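Side-chain contact in maternal effect protein oskar (Drosophila melanogaster, PDB 5A4A), which induces germline formation in the fly and, through its SGNH-hydrolase-like OSK domain, probably binds RNA: residues 194-197 and 198-201. Numbering follows the deposited sequence.
With SO4 (sulfate ion), chain B.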
ATOM      1  N   GLY A 194     -11.645   1.814 -11.930  1.00 13.97           N
ATOM      2  CA  GLY A 194     -11.013   1.048 -10.871  1.00 12.98           C
ATOM      3  C   GLY A 194     -10.597   1.898  -9.691  1.00 15.20           C
ATOM      4  O   GLY A 194     -10.880   1.546  -8.540  1.00 13.31           O
ATOM      5  N   ARG A 195      -9.937   3.019  -9.965  1.00 12.42           N
ATOM      6  CA  ARG A 195      -9.528   3.923  -8.892  1.00 11.22           C
ATOM      7  C   ARG A 195     -10.716   4.435  -8.101  1.00 14.97           C
ATOM      8  O   ARG A 195     -10.674   4.516  -6.887  1.00 13.28           O
ATOM      9  CB  ARG A 195      -8.741   5.103  -9.466  1.00 14.40           C
ATOM     10  CG  ARG A 195      -7.407   4.731 -10.059  1.00 13.11           C
ATOM     11  CD  ARG A 195      -6.578   5.966 -10.398  1.00 12.97           C
ATOM     12  NE  ARG A 195      -7.193   6.868 -11.378  1.00 13.66           N
ATOM     13  CZ  ARG A 195      -7.053   6.756 -12.697  1.00 14.92           C
ATOM     14  NH1 ARG A 195      -6.387   5.741 -13.207  1.00 12.35           N
ATOM     15  NH2 ARG A 195      -7.608   7.644 -13.513  1.00 15.52           N
ATOM     16  N   GLN A 196     -11.782   4.799  -8.793  1.00 12.92           N
ATOM     17  CA  GLN A 196     -12.939   5.314  -8.074  1.00 18.37           C
ATOM     18  C   GLN A 196     -13.619   4.233  -7.239  1.00 15.88           C
ATOM     19  O   GLN A 196     -14.053   4.512  -6.133  1.00 15.03           O
ATOM     20  CB  GLN A 196     -13.937   6.040  -8.987  1.00 25.34           C
ATOM     21  CG  GLN A 196     -14.800   7.070  -8.232  1.00 32.90           C
ATOM     22  CD  GLN A 196     -13.977   8.124  -7.469  1.00 36.30           C
ATOM     23  OE1 GLN A 196     -14.285   8.453  -6.322  1.00 23.68           O
ATOM     24  NE2 GLN A 196     -12.942   8.668  -8.117  1.00 38.05           N
ATOM     25  N   ARG A 197     -13.677   3.000  -7.742  1.00 14.20           N
ATOM     26  CA  ARG A 197     -14.245   1.899  -6.946  1.00 13.59           C
ATOM     27  C   ARG A 197     -13.469   1.671  -5.648  1.00 15.41           C
ATOM     28  O   ARG A 197     -14.074   1.508  -4.588  1.00 13.93           O
ATOM     29  CB  ARG A 197     -14.339   0.600  -7.753  1.00 14.46           C
ATOM     30  CG  ARG A 197     -15.482   0.593  -8.771  1.00 19.99           C
ATOM     31  CD  ARG A 197     -15.406  -0.619  -9.707  1.00 23.99           C
ATOM     32  NE  ARG A 197     -15.803  -1.865  -9.063  1.00 27.20           N
ATOM     33  CZ  ARG A 197     -17.061  -2.286  -8.978  1.00 31.58           C
ATOM     34  NH1 ARG A 197     -18.043  -1.552  -9.476  1.00 33.14           N
ATOM     35  NH2 ARG A 197     -17.345  -3.430  -8.378  1.00 32.47           N
ATOM     36  N   VAL A 198     -12.141   1.662  -5.739  1.00 12.91           N
ATOM     37  CA  VAL A 198     -11.289   1.428  -4.562  1.00 14.35           C
ATOM     38  C   VAL A 198     -11.435   2.572  -3.568  1.00 15.03           C
ATOM     39  O   VAL A 198     -11.628   2.347  -2.375  1.00 10.62           O
ATOM     40  CB  VAL A 198      -9.808   1.267  -4.942  1.00 12.88           C
ATOM     41  CG1 VAL A 198      -8.910   1.335  -3.698  1.00 13.32           C
ATOM     42  CG2 VAL A 198      -9.596  -0.041  -5.706  1.00 16.62           C
ATOM     43  N   LEU A 199     -11.356   3.796  -4.075  1.00 12.08           N
ATOM     44  CA  LEU A 199     -11.472   4.982  -3.236  1.00 14.41           C
ATOM     45  C   LEU A 199     -12.812   4.994  -2.498  1.00 16.21           C
ATOM     46  O   LEU A 199     -12.868   5.265  -1.301  1.00 13.21           O
ATOM     47  CB  LEU A 199     -11.285   6.258  -4.073  1.00 15.00           C
ATOM     48  CG  LEU A 199     -11.370   7.581  -3.301  1.00 20.82           C
ATOM     49  CD1 LEU A 199     -10.306   7.652  -2.214  1.00 17.32           C
ATOM     50  CD2 LEU A 199     -11.263   8.793  -4.249  1.00 18.28           C
ATOM     51  N   GLN A 200     -13.889   4.669  -3.204  1.00 15.41           N
ATOM     52  CA  GLN A 200     -15.204   4.648  -2.573  1.00 13.14           C
ATOM     53  C   GLN A 200     -15.373   3.531  -1.547  1.00 14.72           C
ATOM     54  O   GLN A 200     -16.035   3.722  -0.531  1.00 13.43           O
ATOM     55  CB  GLN A 200     -16.307   4.620  -3.627  1.00 18.64           C
ATOM     56  CG  GLN A 200     -16.317   5.900  -4.471  1.00 26.73           C
ATOM     57  CD  GLN A 200     -16.486   7.153  -3.617  1.00 25.53           C
ATOM     58  OE1 GLN A 200     -17.314   7.185  -2.706  1.00 25.74           O
ATOM     59  NE2 GLN A 200     -15.698   8.183  -3.908  1.00 20.22           N
ATOM     60  N   VAL A 201     -14.769   2.373  -1.784  1.00 13.61           N
ATOM     61  CA  VAL A 201     -14.819   1.316  -0.772  1.00 13.53           C
ATOM     62  C   VAL A 201     -14.125   1.768   0.515  1.00 14.49           C
ATOM     63  O   VAL A 201     -14.621   1.523   1.616  1.00 13.58           O
ATOM     64  CB  VAL A 201     -14.180  -0.004  -1.269  1.00 20.20           C
ATOM     65  CG1 VAL A 201     -13.992  -0.984  -0.110  1.00 20.32           C
ATOM     66  CG2 VAL A 201     -15.042  -0.635  -2.351  1.00 22.44           C
TER
HETATM   67  S   SO4 B1607      -7.237   6.015 -16.988  1.00 17.87           S
HETATM   68  O1  SO4 B1607      -6.674   6.005 -18.332  1.00 20.41           O
HETATM   69  O2  SO4 B1607      -7.126   7.344 -16.403  1.00 17.56           O
HETATM   70  O3  SO4 B1607      -8.653   5.654 -17.046  1.00 18.04           O
HETATM   71  O4  SO4 B1607      -6.484   5.068 -16.177  1.00 18.68           O
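Gly194 to Val201 form two turns of regular alpha-helix, in which each carbonyl of residues 194-197 accepts the amide four residues on, from Val198 N to Gly194 O at 3.1 Å through Val201 N to Arg197 O at 3.0 Å. One turn apart on the partly exposed flank, Gln196 and Gln200 repeat this i to i+4 pairing with their side chains. Gln200 NE2 gives a hydrogen to Gln196 OE1 at 2.8 Å (158° at the hydrogen), lying in the plane of that carbonyl, and the two amides are nearly coplanar, 28° apart. Gln196 starts with CG anti to its own N (chi1 -155°) and bends at chi2, which carries OE1 forward along the helix, to 3.7 Å from Leu199 CD2. Replacing Gln200 with leucine would probably leave Gln196 OE1 without this donor and its amide freer to turn. The helix, 192-204, is the last of the SGNH-hydrolase-like OSK domain, and Arg195 leans from it onto helix 31-40, where NE forms a salt bridge with Glu40. Edge-on to a sulfate, probably from the crystallisation liquor, Arg195 NH1 donates a hydrogen bond to sulfate O4 at 3.0 Å and its NH2 one to sulfate O2 at 2.9 Å, with Gln174 and Lys192 N also holding the anion.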